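Local coordinates for protein putative protease (Parabacteroides distasonis ATCC 8503, PDB 3KD4) that is of unknown function but is possibly a protease, probably exported, and contains DUF3857 and DUF3858 family regions, at residues 369-375 with 422-428. Residues are numbered along the deposited sequence; the frame is centred on the assembly and turned at random.
Sequences PIQIKES and LIREEVT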
ATOM      1  N   PRO A 369      -6.208 -10.248  15.750  1.00 22.34           N
ATOM      2  CA  PRO A 369      -6.801  -8.955  16.086  1.00 21.72           C
ATOM      3  C   PRO A 369      -5.864  -8.014  16.814  1.00 21.02           C
ATOM      4  O   PRO A 369      -5.104  -8.437  17.673  1.00 20.85           O
ATOM      5  CB  PRO A 369      -7.962  -9.320  17.021  1.00 22.66           C
ATOM      6  CG  PRO A 369      -8.219 -10.758  16.777  1.00 23.27           C
ATOM      7  CD  PRO A 369      -6.945 -11.376  16.349  1.00 22.33           C
ATOM      8  N   ILE A 370      -5.933  -6.734  16.483  1.00 21.10           N
ATOM      9  CA  ILE A 370      -5.302  -5.709  17.296  1.00 21.59           C
ATOM     10  C   ILE A 370      -6.157  -5.598  18.548  1.00 22.68           C
ATOM     11  O   ILE A 370      -7.406  -5.659  18.487  1.00 21.65           O
ATOM     12  CB  ILE A 370      -5.261  -4.351  16.579  1.00 22.16           C
ATOM     13  CG1 ILE A 370      -4.286  -4.411  15.403  1.00 21.45           C
ATOM     14  CG2 ILE A 370      -4.877  -3.203  17.539  1.00 20.51           C
ATOM     15  CD1 ILE A 370      -2.820  -4.656  15.810  1.00 21.58           C
ATOM     16  N   GLN A 371      -5.491  -5.453  19.682  1.00 23.40           N
ATOM     17  CA  GLN A 371      -6.168  -5.394  20.971  1.00 24.85           C
ATOM     18  C   GLN A 371      -5.983  -4.018  21.521  1.00 25.03           C
ATOM     19  O   GLN A 371      -4.843  -3.608  21.698  1.00 24.72           O
ATOM     20  CB  GLN A 371      -5.528  -6.360  21.950  1.00 25.65           C
ATOM     21  CG  GLN A 371      -5.681  -7.814  21.609  1.00 29.03           C
ATOM     22  CD  GLN A 371      -7.069  -8.339  21.858  1.00 34.19           C
ATOM     23  OE1 GLN A 371      -7.910  -7.702  22.521  1.00 37.81           O
ATOM     24  NE2 GLN A 371      -7.327  -9.525  21.332  1.00 38.35           N
ATOM     25  N   ILE A 372      -7.082  -3.305  21.794  1.00 24.87           N
ATOM     26  CA  ILE A 372      -7.021  -1.984  22.421  1.00 25.18           C
ATOM     27  C   ILE A 372      -7.754  -1.984  23.778  1.00 25.85           C
ATOM     28  O   ILE A 372      -8.865  -2.495  23.927  1.00 23.98           O
ATOM     29  CB  ILE A 372      -7.537  -0.879  21.478  1.00 25.53           C
ATOM     30  CG1 ILE A 372      -6.510  -0.671  20.356  1.00 26.79           C
ATOM     31  CG2 ILE A 372      -7.716   0.464  22.222  1.00 25.41           C
ATOM     32  CD1 ILE A 372      -7.097  -0.201  19.164  1.00 26.62           C
ATOM     33  N   LYS A 373      -7.072  -1.465  24.788  1.00 27.09           N
ATOM     34  CA  LYS A 373      -7.654  -1.389  26.125  1.00 28.73           C
ATOM     35  C   LYS A 373      -7.233  -0.069  26.710  1.00 28.62           C
ATOM     36  O   LYS A 373      -6.051   0.165  26.894  1.00 27.75           O
ATOM     37  CB  LYS A 373      -7.194  -2.556  26.989  1.00 29.49           C
ATOM     38  CG  LYS A 373      -7.824  -2.577  28.389  1.00 33.31           C
ATOM     39  CD  LYS A 373      -7.581  -3.939  29.053  1.00 37.87           C
ATOM     40  CE  LYS A 373      -8.291  -4.045  30.404  1.00 41.38           C
ATOM     41  NZ  LYS A 373      -8.891  -5.417  30.572  1.00 44.26           N
ATOM     42  N   GLU A 374      -8.204   0.816  26.932  1.00 28.79           N
ATOM     43  CA  GLU A 374      -7.930   2.131  27.464  1.00 29.05           C
ATOM     44  C   GLU A 374      -8.909   2.536  28.553  1.00 29.49           C
ATOM     45  O   GLU A 374      -9.993   1.956  28.696  1.00 28.46           O
ATOM     46  CB  GLU A 374      -7.958   3.156  26.355  1.00 29.51           C
ATOM     47  CG  GLU A 374      -6.869   2.934  25.304  1.00 31.45           C
ATOM     48  CD  GLU A 374      -6.583   4.188  24.502  1.00 34.59           C
ATOM     49  OE1 GLU A 374      -6.971   5.311  24.950  1.00 37.88           O
ATOM     50  OE2 GLU A 374      -5.977   4.056  23.422  1.00 35.78           O
ATOM     51  N   SER A 375      -8.486   3.552  29.297  1.00 29.95           N
ATOM     52  CA  SER A 375      -9.220   4.111  30.425  1.00 30.48           C
ATOM     53  C   SER A 375      -9.230   5.620  30.329  1.00 29.95           C
ATOM     54  O   SER A 375      -8.260   6.213  29.895  1.00 28.69           O
ATOM     55  CB  SER A 375      -8.519   3.722  31.726  1.00 30.79           C
ATOM     56  OG  SER A 375      -8.881   2.393  32.057  1.00 33.83           O
ATOM     57  N   LEU A 422      -8.476  -7.111  11.952  1.00 19.10           N
ATOM     58  CA  LEU A 422      -9.452  -7.487  12.966  1.00 19.34           C
ATOM     59  C   LEU A 422      -9.110  -6.656  14.202  1.00 19.95           C
ATOM     60  O   LEU A 422      -7.966  -6.173  14.346  1.00 19.13           O
ATOM     61  CB  LEU A 422      -9.409  -8.964  13.290  1.00 19.18           C
ATOM     62  CG  LEU A 422      -9.618  -9.880  12.085  1.00 21.07           C
ATOM     63  CD1 LEU A 422      -9.596 -11.351  12.571  1.00 21.65           C
ATOM     64  CD2 LEU A 422     -10.897  -9.559  11.356  1.00 22.39           C
ATOM     65  N   ILE A 423     -10.087  -6.467  15.091  1.00 19.69           N
ATOM     66  CA  ILE A 423      -9.839  -5.622  16.227  1.00 20.75           C
ATOM     67  C   ILE A 423     -10.758  -5.993  17.382  1.00 21.89           C
ATOM     68  O   ILE A 423     -11.893  -6.521  17.185  1.00 21.02           O
ATOM     69  CB  ILE A 423     -10.019  -4.123  15.838  1.00 21.63           C
ATOM     70  CG1 ILE A 423      -9.337  -3.216  16.869  1.00 23.28           C
ATOM     71  CG2 ILE A 423     -11.532  -3.799  15.646  1.00 20.90           C
ATOM     72  CD1 ILE A 423      -8.641  -2.007  16.281  1.00 25.15           C
ATOM     73  N   ARG A 424     -10.236  -5.733  18.577  1.00 22.53           N
ATOM     74  CA  ARG A 424     -10.991  -5.851  19.812  0.50 23.00           C
ATOM     75  C   ARG A 424     -10.621  -4.674  20.680  1.00 22.77           C
ATOM     76  O   ARG A 424      -9.424  -4.470  20.992  1.00 22.65           O
ATOM     77  CB  ARG A 424     -10.647  -7.133  20.554  0.50 23.94           C
ATOM     78  CG  ARG A 424     -10.829  -8.408  19.765  0.50 27.39           C
ATOM     79  CD  ARG A 424     -10.283  -9.611  20.542  0.50 31.01           C
ATOM     80  NE  ARG A 424     -11.228 -10.232  21.470  0.50 33.15           N
ATOM     81  CZ  ARG A 424     -11.366  -9.870  22.735  0.50 35.36           C
ATOM     82  NH1 ARG A 424     -10.634  -8.874  23.205  0.50 36.72           N
ATOM     83  NH2 ARG A 424     -12.230 -10.501  23.523  0.50 36.35           N
ATOM     84  N   GLU A 425     -11.624  -3.891  21.077  1.00 21.82           N
ATOM     85  CA  GLU A 425     -11.360  -2.716  21.911  1.00 22.47           C
ATOM     86  C   GLU A 425     -12.234  -2.686  23.152  1.00 22.33           C
ATOM     87  O   GLU A 425     -13.411  -3.049  23.102  1.00 21.03           O
ATOM     88  CB  GLU A 425     -11.567  -1.420  21.136  1.00 22.67           C
ATOM     89  CG  GLU A 425     -11.094  -1.456  19.730  1.00 22.33           C
ATOM     90  CD  GLU A 425     -10.999  -0.099  19.087  1.00 25.52           C
ATOM     91  OE1 GLU A 425     -11.309   0.933  19.736  1.00 26.46           O
ATOM     92  OE2 GLU A 425     -10.598  -0.078  17.900  1.00 27.61           O
ATOM     93  N   GLU A 426     -11.643  -2.249  24.257  1.00 22.62           N
ATOM     94  CA  GLU A 426     -12.386  -1.984  25.472  1.00 23.88           C
ATOM     95  C   GLU A 426     -11.977  -0.632  26.017  1.00 24.06           C
ATOM     96  O   GLU A 426     -10.778  -0.380  26.212  1.00 23.88           O
ATOM     97  CB  GLU A 426     -12.126  -3.052  26.506  1.00 24.26           C
ATOM     98  CG  GLU A 426     -12.772  -2.732  27.840  1.00 28.89           C
ATOM     99  CD  GLU A 426     -12.367  -3.712  28.913  1.00 35.28           C
ATOM    100  OE1 GLU A 426     -11.153  -3.784  29.226  1.00 39.90           O
ATOM    101  OE2 GLU A 426     -13.255  -4.422  29.419  1.00 38.92           O
ATOM    102  N   VAL A 427     -12.964   0.239  26.251  1.00 23.09           N
ATOM    103  CA  VAL A 427     -12.695   1.548  26.824  1.00 23.17           C
ATOM    104  C   VAL A 427     -13.537   1.685  28.096  1.00 23.26           C
ATOM    105  O   VAL A 427     -14.766   1.534  28.047  1.00 22.48           O
ATOM    106  CB  VAL A 427     -13.017   2.706  25.849  1.00 22.87           C
ATOM    107  CG1 VAL A 427     -12.630   4.069  26.489  1.00 22.87           C
ATOM    108  CG2 VAL A 427     -12.289   2.495  24.512  1.00 22.67           C
ATOM    109  N   THR A 428     -12.869   1.966  29.215  1.00 23.36           N
ATOM    110  CA  THR A 428     -13.522   2.108  30.509  1.00 23.96           C
ATOM    111  C   THR A 428     -13.479   3.551  30.970  1.00 24.07           C
ATOM    112  O   THR A 428     -12.403   4.112  31.148  1.00 24.39           O
ATOM    113  CB  THR A 428     -12.851   1.237  31.543  1.00 23.36           C
ATOM    114  OG1 THR A 428     -12.995  -0.124  31.142  1.00 24.45           O
ATOM    115  CG2 THR A 428     -13.491   1.429  32.944  1.00 24.72           C
TER
HETATM  116  O   HOH W   1     -10.862  -0.772  29.563  1.00 26.31           O
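In a parallel ladder, every second residue of one strand brackets a residue of the other, its NH and CO bonding to that residue's two neighbours. Ile370 N donates to Leu422 O (3.0 Å) and Ile370 O accepts from Arg424 N (2.8 Å); Ile372 N donates to Arg424 O (2.7 Å), Glu426 N to Ile372 O (2.8 Å), and Glu374 N to Glu426 O and Thr428 N to Glu374 O (both 2.9 Å). The bracketed Ile423, Glu425 and Val427 turn their backbone polar groups to strand 465-474. On the face carrying Gln371 and Glu426, Arg424 NH1 donates to Gln371 OE1 (3.0 Å), and Lys373 NZ forms a salt bridge with Glu426 OE1 (3.1 Å), weak as a hydrogen bond. A water hydrogen-bonds Glu374 O (3.0 Å), Thr428 OG1 (2.7 Å) and, weakly, Glu426 OE1 (3.0 Å). On the opposite face, Ile372 CD1 meets Ile423 CD1 at 3.7 Å, Ile401 N satisfies Glu425 OE2, Arg376 pairs with Glu374 OE1, and Trp494 lies against Glu425 and Val427. The ladder is the parallel edge of an otherwise antiparallel mixed sheet.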